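Local atomic coordinates of histone-lysine N-methyltransferase, H3 lysine-9 specific SUVH6 (PDB entry 6A5K), a protein that methylates histone H3 using S-adenosylmethionine, as an H3K9-specific enzyme, and probably reads methylated DNA through its SRA domain. Residues A[157-160]-A[161-165]; A[78-81]-A[82-85]; A[229-232]-A[233-236]; A[49-52]-A[53-57]. The protein carries 1 engineered substitution. One frame throughout, in Å; residues are numbered along the deposited sequence.

Interaction 1 (A[157-160]-A[161-165]); sequences GNLA and LATSI
G157 accepts from L161 through its backbone oxygen, a regular i to i+4 bond within the helix 156-167 of the SRA domain: L161 N lies 2.9 Å from G157 O, with an N-H...O angle of 162°. The side chain of L161 starts from the same turn, its CB 3.6 Å from G157 O, and its branched end then leads away to I97, A108 and V198 on three strands of the SRA sheet. N158 continues the pattern, its O taking the amide of A162 at 2.9 Å (N158 O to A162 N), while the methyl of A162 rests 3.5 Å from that same N158 O. The carboxamide of N158 points away from this turn and is held by Q132, its OD1 receiving the backbone N-H.

L159 departs from the plain helical scheme, because its oxygen accepts twice. T163 N reaches L159 O at 2.9 Å, and T163 OG1 at 2.8 Å. The two donors come from opposite faces of the carbonyl plane, the hydroxyl tilted 34° from it. With OG1 beside the T163 backbone N (chi1 -55°), the hydroxyl is carried back toward L159 O, and CG2 is sent the other way. A160 closes the segment: its O accepts from S164 N at 2.9 Å, and S164 OG is engaged by the amide of A108 on strand 105-113.

The threonine hydroxyl thus finds its acceptor inside its own helix, whereas the other two polar ends reach outward: S164 ties the helix to strand 105-113 through A108, and N158 ties it to the backbone of Q132.

Interaction 2 (A[78-81]-A[82-85]); sequences FQYR and MELN
E83 OE2 receives two backbone amides across this turn, where strand 77-78 gives way to helix 81-87 in the SRA domain. Q79 N lies 2.7 Å from E83 OE2 in a bent bond (N-H...O 133°), whereas Y80 N, 2.9 Å from E83 OE2, donates almost straight at 169°. Both donors approach from one face of the carboxylate, Q79 N from above its plane and Y80 N on the anti side but tilted out of the plane. The glutamate gets there with CG beside its own backbone N (chi1 -65°) and the chain extended beyond, which folds the carboxylate back to the amides just before the helix. In return E83 N donates to the backbone oxygen of Y80, with 3.0 Å between E83 N and Y80 O. L84 N donates to R81 O.

The nonpolar contact is a CH-pi one: L84 CD2 sits over one face of the F78 ring, 3.8 Å from its centroid and offset toward the rim.

A separate ring-carboxylate contact places E83 OE1 at the edge of the same ring, 3.7 Å from F78 CD2, with the two planes steeply inclined. From helix 5-29, L14 touches both F78 and E83, and F17 touches E83.

Two amides and a weak bond from H18 NE2 gather on a single buried carboxylate oxygen, an environment that would probably favour its ionised form.

Interaction 3 (A[229-232]-A[233-236]); sequences VEVK and KSKS
K233 carries its CG beside the backbone N (chi1 -66°), a torsion that lays its side chain alongside that of V229, the two pointing the same way. The pair lies on the last turns of helix 227-234, which ends at S234; K235 is the first residue to leave helical backbone angles. K233 CE comes 3.6 Å from V229 CG1, so it is the aliphatic part of the lysine that makes the contact, and its bend at the last torsion then carries the ammonium group on. V231 and K235 repeat the arrangement two residues further on: K235 CE is 3.5 Å from V231 CG1, and again the methylene does the touching.

S234 takes a different torsion. Its OG sits between the backbone N and the carbonyl carbon (chi1 82°), from where it donates to V231 O at 2.7 Å, in the carbonyl plane and on a lone pair. That same carbonyl also takes a weak bond from K235 N, while K235 N has a second acceptor in K232 O at 3.1 Å. K235 N is thus shared between a weak i-4 bond and an i-3 bond, consistent with the last turn tightening.

Most of this is surface packing, with three exposed lysine side chains. V231 touches P488 and V229 touches S124, contacts that join the helix to two loops. The final turn is closed by S236: its OG donates to K233 O at 3.0 Å, and S236 N reaches that oxygen from the same face, 3.2 Å from K233 O.

Interaction 4 (A[49-52]-A[53-57]); sequences STIL and KRNGK
I51 and N55 lie side by side and point the same way at the C-terminal end of helix 44-54, which finishes in a Schellman motif with G56, at positive phi, as its C-prime residue. The carboxamide of N55 runs alongside the isoleucine, ND2 3.9 Å from I51 CG2, and turns its N-H back to the backbone: N55 ND2 is 2.7 Å from I51 O, nearly straight at 171°, with the acceptor in the amide plane. CG beside the backbone N (chi1 -75°) is what sends the amide back along the helix. N55 N reaches the same I51 O from the opposite face of the carbonyl, so one oxygen at the helix end is gripped twice by a single residue.

L52 and K57 meet differently, crossing at about a right angle. K57 CB approaches the branch point of the leucine, 3.9 Å from L52 CG, and it is the start of the lysine rather than its charged end that packs there. T50 and R54 meet obliquely on the exposed side, through T50 CG2 and R54 CG at a looser 4.2 Å, while T50 OG1 bonds back to F46 O.

On the inner side, I51 and L52 press on V20 of helix 5-29 and on L420 of helix 412-420; N55 and K57 also touch L420. This helix end therefore packs against both helix 5-29 and helix 412-420, the latter within the SET domain. The Schellman turn is closed by two bonds: G56 N to K53 O at 3.1 Å, and K57 N to L52 O at 2.9 Å.

How the interactions relate
From the N terminus the order is interaction 4, interaction 2, interaction 1 and interaction 3, strictly in series: each closes within its own continuous stretch, and none nests within or crosses another. Interaction 4 ends helix 44-54 and interaction 2 starts helix 81-87; the two touch by packing, the selenium of selenomethionine M82 (SE) lying 3.3 Å from S49 OG, and both pack on helix 5-29. Interaction 1 lies in helix 156-167, in the same SRA domain as interaction 2, centres about 23 Å apart. Interaction 3 ends helix 227-234, about 38 Å from interaction 4 between centres and across the chain's centre, and ties that helix to the loop before strand 491-494.

Interaction 1 (A[157-160]-A[161-165])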
loop_
_atom_site.group_PDB
_atom_site.type_symbol
_atom_site.label_atom_id
_atom_site.label_comp_id
_atom_site.label_asym_id
_atom_site.label_seq_id
_atom_site.Cartn_x
_atom_site.Cartn_y
_atom_site.Cartn_z
ATOM N N GLY A 157 -27.588 18.983 0.145
ATOM C CA GLY A 157 -27.002 17.895 -0.623
ATOM C C GLY A 157 -27.953 17.183 -1.572
ATOM O O GLY A 157 -27.639 16.966 -2.746
ATOM N N ASN A 158 -29.123 16.812 -1.066
ATOM C CA ASN A 158 -30.105 16.128 -1.897
ATOM C C ASN A 158 -30.527 16.989 -3.089
ATOM O O ASN A 158 -30.641 16.495 -4.222
ATOM C CB ASN A 158 -31.323 15.729 -1.067
ATOM C CG ASN A 158 -31.013 14.624 -0.067
ATOM O OD1 ASN A 158 -30.014 13.913 -0.195
ATOM N ND2 ASN A 158 -31.875 14.471 0.932
ATOM N N LEU A 159 -30.744 18.278 -2.830
ATOM C CA LEU A 159 -31.126 19.221 -3.878
ATOM C C LEU A 159 -30.008 19.386 -4.900
ATOM O O LEU A 159 -30.264 19.497 -6.096
ATOM C CB LEU A 159 -31.495 20.585 -3.276
ATOM C CG LEU A 159 -31.915 21.680 -4.263
ATOM C CD1 LEU A 159 -33.150 21.253 -5.046
ATOM C CD2 LEU A 159 -32.175 22.990 -3.543
ATOM N N ALA A 160 -28.763 19.399 -4.429
ATOM C CA ALA A 160 -27.624 19.540 -5.329
ATOM C C ALA A 160 -27.514 18.333 -6.255
ATOM O O ALA A 160 -27.257 18.471 -7.455
ATOM C CB ALA A 160 -26.339 19.716 -4.539
ATOM N N LEU A 161 -27.699 17.147 -5.682
ATOM C CA LEU A 161 -27.629 15.915 -6.458
ATOM C C LEU A 161 -28.761 15.891 -7.484
ATOM O O LEU A 161 -28.567 15.463 -8.624
ATOM C CB LEU A 161 -27.694 14.698 -5.530
ATOM C CG LEU A 161 -27.138 13.346 -5.986
ATOM C CD1 LEU A 161 -25.758 13.470 -6.634
ATOM C CD2 LEU A 161 -27.097 12.382 -4.800
ATOM N N ALA A 162 -29.937 16.369 -7.079
ATOM C CA ALA A 162 -31.067 16.478 -7.998
ATOM C C ALA A 162 -30.757 17.445 -9.143
ATOM O O ALA A 162 -31.102 17.189 -10.296
ATOM C CB ALA A 162 -32.314 16.917 -7.252
ATOM N N THR A 163 -30.093 18.551 -8.823
ATOM C CA THR A 163 -29.729 19.548 -9.826
ATOM C C THR A 163 -28.681 19.011 -10.799
ATOM O O THR A 163 -28.652 19.389 -11.980
ATOM C CB THR A 163 -29.212 20.833 -9.149
ATOM O OG1 THR A 163 -30.200 21.307 -8.225
ATOM C CG2 THR A 163 -28.910 21.927 -10.176
ATOM N N SER A 164 -27.825 18.115 -10.308
ATOM C CA SER A 164 -26.845 17.456 -11.173
ATOM C C SER A 164 -27.509 16.779 -12.371
ATOM O O SER A 164 -26.938 16.729 -13.458
ATOM C CB SER A 164 -26.025 16.424 -10.385
ATOM O OG SER A 164 -25.090 17.054 -9.524
ATOM N N ILE A 165 -28.715 16.256 -12.160
ATOM C CA ILE A 165 -29.492 15.644 -13.235
ATOM C C ILE A 165 -29.771 16.636 -14.361
ATOM O O ILE A 165 -29.555 16.338 -15.540
ATOM C CB ILE A 165 -30.835 15.096 -12.715
ATOM C CG1 ILE A 165 -30.594 14.042 -11.635
ATOM C CG2 ILE A 165 -31.662 14.511 -13.856
ATOM C CD1 ILE A 165 -31.860 13.566 -10.949
#

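Interaction 2 (A[78-81]-A[82-85])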
loop_
_atom_site.group_PDB
_atom_site.type_symbol
_atom_site.label_atom_id
_atom_site.label_comp_id
_atom_site.label_asym_id
_atom_site.label_seq_id
_atom_site.Cartn_x
_atom_site.Cartn_y
_atom_site.Cartn_z
ATOM N N PHE A 78 -8.387 4.552 0.309
ATOM C CA PHE A 78 -8.190 5.391 1.477
ATOM C C PHE A 78 -8.670 4.629 2.711
ATOM O O PHE A 78 -9.677 3.917 2.651
ATOM C CB PHE A 78 -8.956 6.707 1.327
ATOM C CG PHE A 78 -8.806 7.335 -0.030
ATOM C CD1 PHE A 78 -9.729 7.068 -1.039
ATOM C CD2 PHE A 78 -7.724 8.155 -0.313
ATOM C CE1 PHE A 78 -9.578 7.623 -2.298
ATOM C CE2 PHE A 78 -7.570 8.722 -1.572
ATOM C CZ PHE A 78 -8.501 8.453 -2.564
ATOM N N GLN A 79 -7.949 4.756 3.818
ATOM C CA GLN A 79 -8.381 4.133 5.067
ATOM C C GLN A 79 -9.382 5.021 5.799
ATOM O O GLN A 79 -10.410 4.552 6.303
ATOM C CB GLN A 79 -7.188 3.851 5.982
ATOM C CG GLN A 79 -7.584 3.123 7.268
ATOM C CD GLN A 79 -6.421 2.936 8.218
ATOM O OE1 GLN A 79 -5.263 2.981 7.809
ATOM N NE2 GLN A 79 -6.722 2.731 9.495
ATOM N N TYR A 80 -9.079 6.312 5.844
ATOM C CA TYR A 80 -9.888 7.258 6.597
ATOM C C TYR A 80 -10.635 8.230 5.695
ATOM O O TYR A 80 -10.102 8.695 4.684
ATOM C CB TYR A 80 -9.015 8.046 7.564
ATOM C CG TYR A 80 -8.306 7.220 8.613
ATOM C CD1 TYR A 80 -8.963 6.824 9.769
ATOM C CD2 TYR A 80 -6.960 6.880 8.473
ATOM C CE1 TYR A 80 -8.315 6.096 10.742
ATOM C CE2 TYR A 80 -6.308 6.142 9.448
ATOM C CZ TYR A 80 -6.991 5.760 10.579
ATOM O OH TYR A 80 -6.360 5.038 11.561
ATOM N N ARG A 81 -11.863 8.550 6.084
ATOM C CA ARG A 81 -12.642 9.565 5.394
ATOM C C ARG A 81 -11.889 10.891 5.353
ATOM O O ARG A 81 -11.997 11.642 4.381
ATOM C CB ARG A 81 -14.002 9.745 6.077
ATOM C CG ARG A 81 -15.202 9.610 5.152
ATOM C CD ARG A 81 -16.467 10.026 5.883
ATOM N NE ARG A 81 -17.665 9.962 5.051
ATOM C CZ ARG A 81 -18.474 8.908 4.991
ATOM N NH1 ARG A 81 -18.211 7.822 5.709
ATOM N NH2 ARG A 81 -19.543 8.939 4.210
HETATM N N MSE A 82 -11.120 11.171 6.406
HETATM C CA MSE A 82 -10.325 12.402 6.485
HETATM C C MSE A 82 -9.323 12.559 5.333
HETATM O O MSE A 82 -8.958 13.688 4.967
HETATM C CB MSE A 82 -9.580 12.464 7.822
HETATM C CG MSE A 82 -10.453 12.909 8.993
HETATM SE SE MSE A 82 -10.343 14.817 9.334
HETATM C CE MSE A 82 -11.690 15.421 8.076
ATOM N N GLU A 83 -8.872 11.442 4.765
ATOM C CA GLU A 83 -7.960 11.496 3.621
ATOM C C GLU A 83 -8.639 12.193 2.444
ATOM O O GLU A 83 -7.995 12.902 1.677
ATOM C CB GLU A 83 -7.496 10.094 3.216
ATOM C CG GLU A 83 -6.657 9.368 4.267
ATOM C CD GLU A 83 -6.271 7.957 3.828
ATOM O OE1 GLU A 83 -5.667 7.802 2.744
ATOM O OE2 GLU A 83 -6.572 6.996 4.564
ATOM N N LEU A 84 -9.948 11.992 2.313
ATOM C CA LEU A 84 -10.718 12.626 1.244
ATOM C C LEU A 84 -10.725 14.142 1.410
ATOM O O LEU A 84 -10.692 14.889 0.423
ATOM C CB LEU A 84 -12.151 12.087 1.218
ATOM C CG LEU A 84 -12.297 10.567 1.116
ATOM C CD1 LEU A 84 -13.777 10.175 1.116
ATOM C CD2 LEU A 84 -11.584 10.030 -0.117
ATOM N N ASN A 85 -10.760 14.603 2.659
ATOM C CA ASN A 85 -10.727 16.043 2.917
ATOM C C ASN A 85 -9.330 16.616 2.711
ATOM O O ASN A 85 -9.169 17.724 2.193
ATOM C CB ASN A 85 -11.211 16.357 4.333
ATOM C CG ASN A 85 -11.248 17.855 4.621
ATOM O OD1 ASN A 85 -11.989 18.611 3.986
ATOM N ND2 ASN A 85 -10.447 18.287 5.585
#

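Interaction 3 (A[229-232]-A[233-236])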
loop_
_atom_site.group_PDB
_atom_site.type_symbol
_atom_site.label_atom_id
_atom_site.label_comp_id
_atom_site.label_asym_id
_atom_site.label_seq_id
_atom_site.Cartn_x
_atom_site.Cartn_y
_atom_site.Cartn_z
ATOM N N VAL A 229 -14.829 -4.845 -10.289
ATOM C CA VAL A 229 -15.100 -5.655 -11.473
ATOM C C VAL A 229 -13.869 -6.487 -11.832
ATOM O O VAL A 229 -13.975 -7.683 -12.144
ATOM C CB VAL A 229 -15.519 -4.772 -12.664
ATOM C CG1 VAL A 229 -15.511 -5.564 -13.968
ATOM C CG2 VAL A 229 -16.888 -4.162 -12.400
ATOM N N GLU A 230 -12.697 -5.861 -11.767
ATOM C CA GLU A 230 -11.450 -6.568 -12.045
ATOM C C GLU A 230 -11.238 -7.713 -11.057
ATOM O O GLU A 230 -10.814 -8.811 -11.434
ATOM C CB GLU A 230 -10.256 -5.607 -11.998
ATOM C CG GLU A 230 -10.209 -4.574 -13.124
ATOM C CD GLU A 230 -10.030 -5.176 -14.516
ATOM O OE1 GLU A 230 -9.906 -6.415 -14.646
ATOM O OE2 GLU A 230 -9.999 -4.395 -15.490
ATOM N N VAL A 231 -11.541 -7.450 -9.790
ATOM C CA VAL A 231 -11.394 -8.465 -8.750
ATOM C C VAL A 231 -12.373 -9.615 -9.001
ATOM O O VAL A 231 -12.005 -10.801 -8.952
ATOM C CB VAL A 231 -11.622 -7.860 -7.347
ATOM C CG1 VAL A 231 -11.777 -8.953 -6.307
ATOM C CG2 VAL A 231 -10.467 -6.932 -6.975
ATOM N N LYS A 232 -13.621 -9.253 -9.291
ATOM C CA LYS A 232 -14.637 -10.254 -9.604
ATOM C C LYS A 232 -14.175 -11.153 -10.751
ATOM O O LYS A 232 -14.270 -12.379 -10.655
ATOM C CB LYS A 232 -15.971 -9.586 -9.952
ATOM C CG LYS A 232 -17.068 -10.575 -10.318
ATOM C CD LYS A 232 -18.378 -9.869 -10.623
ATOM C CE LYS A 232 -19.321 -10.788 -11.394
ATOM N NZ LYS A 232 -20.428 -11.310 -10.541
ATOM N N LYS A 233 -13.646 -10.555 -11.816
ATOM C CA LYS A 233 -13.154 -11.348 -12.944
ATOM C C LYS A 233 -11.970 -12.219 -12.544
ATOM O O LYS A 233 -11.813 -13.328 -13.052
ATOM C CB LYS A 233 -12.740 -10.464 -14.121
ATOM C CG LYS A 233 -13.851 -9.683 -14.800
ATOM C CD LYS A 233 -13.252 -8.811 -15.904
ATOM C CE LYS A 233 -14.245 -7.793 -16.438
ATOM N NZ LYS A 233 -15.407 -8.423 -17.117
ATOM N N SER A 234 -11.130 -11.716 -11.644
ATOM C CA SER A 234 -9.963 -12.479 -11.208
ATOM C C SER A 234 -10.387 -13.688 -10.385
ATOM O O SER A 234 -9.638 -14.663 -10.268
ATOM C CB SER A 234 -9.009 -11.607 -10.391
ATOM O OG SER A 234 -9.440 -11.508 -9.042
ATOM N N LYS A 235 -11.589 -13.626 -9.818
ATOM C CA LYS A 235 -12.092 -14.742 -9.016
ATOM C C LYS A 235 -12.872 -15.773 -9.841
ATOM O O LYS A 235 -13.502 -16.668 -9.281
ATOM C CB LYS A 235 -12.981 -14.221 -7.881
ATOM C CG LYS A 235 -12.229 -13.543 -6.752
ATOM C CD LYS A 235 -13.190 -12.924 -5.745
ATOM C CE LYS A 235 -12.456 -12.049 -4.733
ATOM N NZ LYS A 235 -12.329 -12.708 -3.405
ATOM N N SER A 236 -12.812 -15.660 -11.164
ATOM C CA SER A 236 -13.686 -16.443 -12.042
ATOM C C SER A 236 -13.299 -17.909 -12.216
ATOM O O SER A 236 -12.140 -18.291 -12.034
ATOM C CB SER A 236 -13.749 -15.803 -13.428
ATOM O OG SER A 236 -14.500 -14.605 -13.396
#

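Interaction 4 (A[49-52]-A[53-57])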
loop_
_atom_site.group_PDB
_atom_site.type_symbol
_atom_site.label_atom_id
_atom_site.label_comp_id
_atom_site.label_asym_id
_atom_site.label_seq_id
_atom_site.Cartn_x
_atom_site.Cartn_y
_atom_site.Cartn_z
ATOM N N SER A 49 -4.670 14.891 10.913
ATOM C CA SER A 49 -5.282 15.873 10.024
ATOM C C SER A 49 -4.993 17.286 10.507
ATOM O O SER A 49 -4.658 18.158 9.710
ATOM C CB SER A 49 -6.800 15.660 9.916
ATOM O OG SER A 49 -7.108 14.417 9.307
ATOM N N THR A 50 -5.137 17.514 11.811
ATOM C CA THR A 50 -4.875 18.834 12.373
ATOM C C THR A 50 -3.426 19.244 12.135
ATOM O O THR A 50 -3.148 20.386 11.737
ATOM C CB THR A 50 -5.182 18.882 13.883
ATOM O OG1 THR A 50 -6.592 18.725 14.082
ATOM C CG2 THR A 50 -4.739 20.207 14.477
ATOM N N ILE A 51 -2.508 18.302 12.357
ATOM C CA ILE A 51 -1.084 18.579 12.164
ATOM C C ILE A 51 -0.764 18.937 10.709
ATOM O O ILE A 51 -0.065 19.917 10.439
ATOM C CB ILE A 51 -0.220 17.384 12.624
ATOM C CG1 ILE A 51 -0.304 17.250 14.152
ATOM C CG2 ILE A 51 1.228 17.566 12.199
ATOM C CD1 ILE A 51 0.232 15.940 14.682
ATOM N N LEU A 52 -1.301 18.167 9.770
ATOM C CA LEU A 52 -1.079 18.457 8.356
ATOM C C LEU A 52 -1.708 19.791 7.943
ATOM O O LEU A 52 -1.144 20.537 7.143
ATOM C CB LEU A 52 -1.622 17.319 7.484
ATOM C CG LEU A 52 -0.621 16.238 7.066
ATOM C CD1 LEU A 52 -0.196 15.339 8.222
ATOM C CD2 LEU A 52 -1.182 15.410 5.921
ATOM N N LYS A 53 -2.880 20.085 8.491
ATOM C CA LYS A 53 -3.562 21.344 8.208
ATOM C C LYS A 53 -2.732 22.552 8.656
ATOM O O LYS A 53 -2.521 23.495 7.886
ATOM C CB LYS A 53 -4.934 21.368 8.889
ATOM C CG LYS A 53 -5.631 22.715 8.846
ATOM C CD LYS A 53 -5.985 23.111 7.425
ATOM C CE LYS A 53 -7.476 22.987 7.181
ATOM N NZ LYS A 53 -7.842 23.361 5.786
ATOM N N ARG A 54 -2.252 22.517 9.896
ATOM C CA ARG A 54 -1.517 23.658 10.445
ATOM C C ARG A 54 -0.199 23.895 9.701
ATOM O O ARG A 54 0.289 25.022 9.635
ATOM C CB ARG A 54 -1.253 23.451 11.939
ATOM C CG ARG A 54 -2.511 23.293 12.787
ATOM C CD ARG A 54 -3.038 24.629 13.338
ATOM N NE ARG A 54 -3.409 25.591 12.302
ATOM C CZ ARG A 54 -4.634 25.718 11.802
ATOM N NH1 ARG A 54 -5.617 24.937 12.234
ATOM N NH2 ARG A 54 -4.874 26.625 10.864
ATOM N N ASN A 55 0.361 22.829 9.133
ATOM C CA ASN A 55 1.627 22.899 8.413
ATOM C C ASN A 55 1.470 23.091 6.905
ATOM O O ASN A 55 2.433 22.950 6.154
ATOM C CB ASN A 55 2.445 21.641 8.685
ATOM C CG ASN A 55 3.060 21.634 10.074
ATOM O OD1 ASN A 55 4.188 22.089 10.266
ATOM N ND2 ASN A 55 2.317 21.124 11.053
ATOM N N GLY A 56 0.256 23.405 6.467
ATOM C CA GLY A 56 0.003 23.733 5.075
ATOM C C GLY A 56 0.070 22.570 4.096
ATOM O O GLY A 56 0.406 22.768 2.927
ATOM N N LYS A 57 -0.266 21.365 4.553
ATOM C CA LYS A 57 -0.085 20.172 3.724
ATOM C C LYS A 57 -1.344 19.725 2.979
ATOM O O LYS A 57 -1.281 18.784 2.190
ATOM C CB LYS A 57 0.423 18.997 4.572
ATOM C CG LYS A 57 1.723 19.283 5.320
ATOM C CD LYS A 57 2.867 19.568 4.365
ATOM C CE LYS A 57 4.157 19.786 5.134
ATOM N NZ LYS A 57 5.271 20.279 4.279
#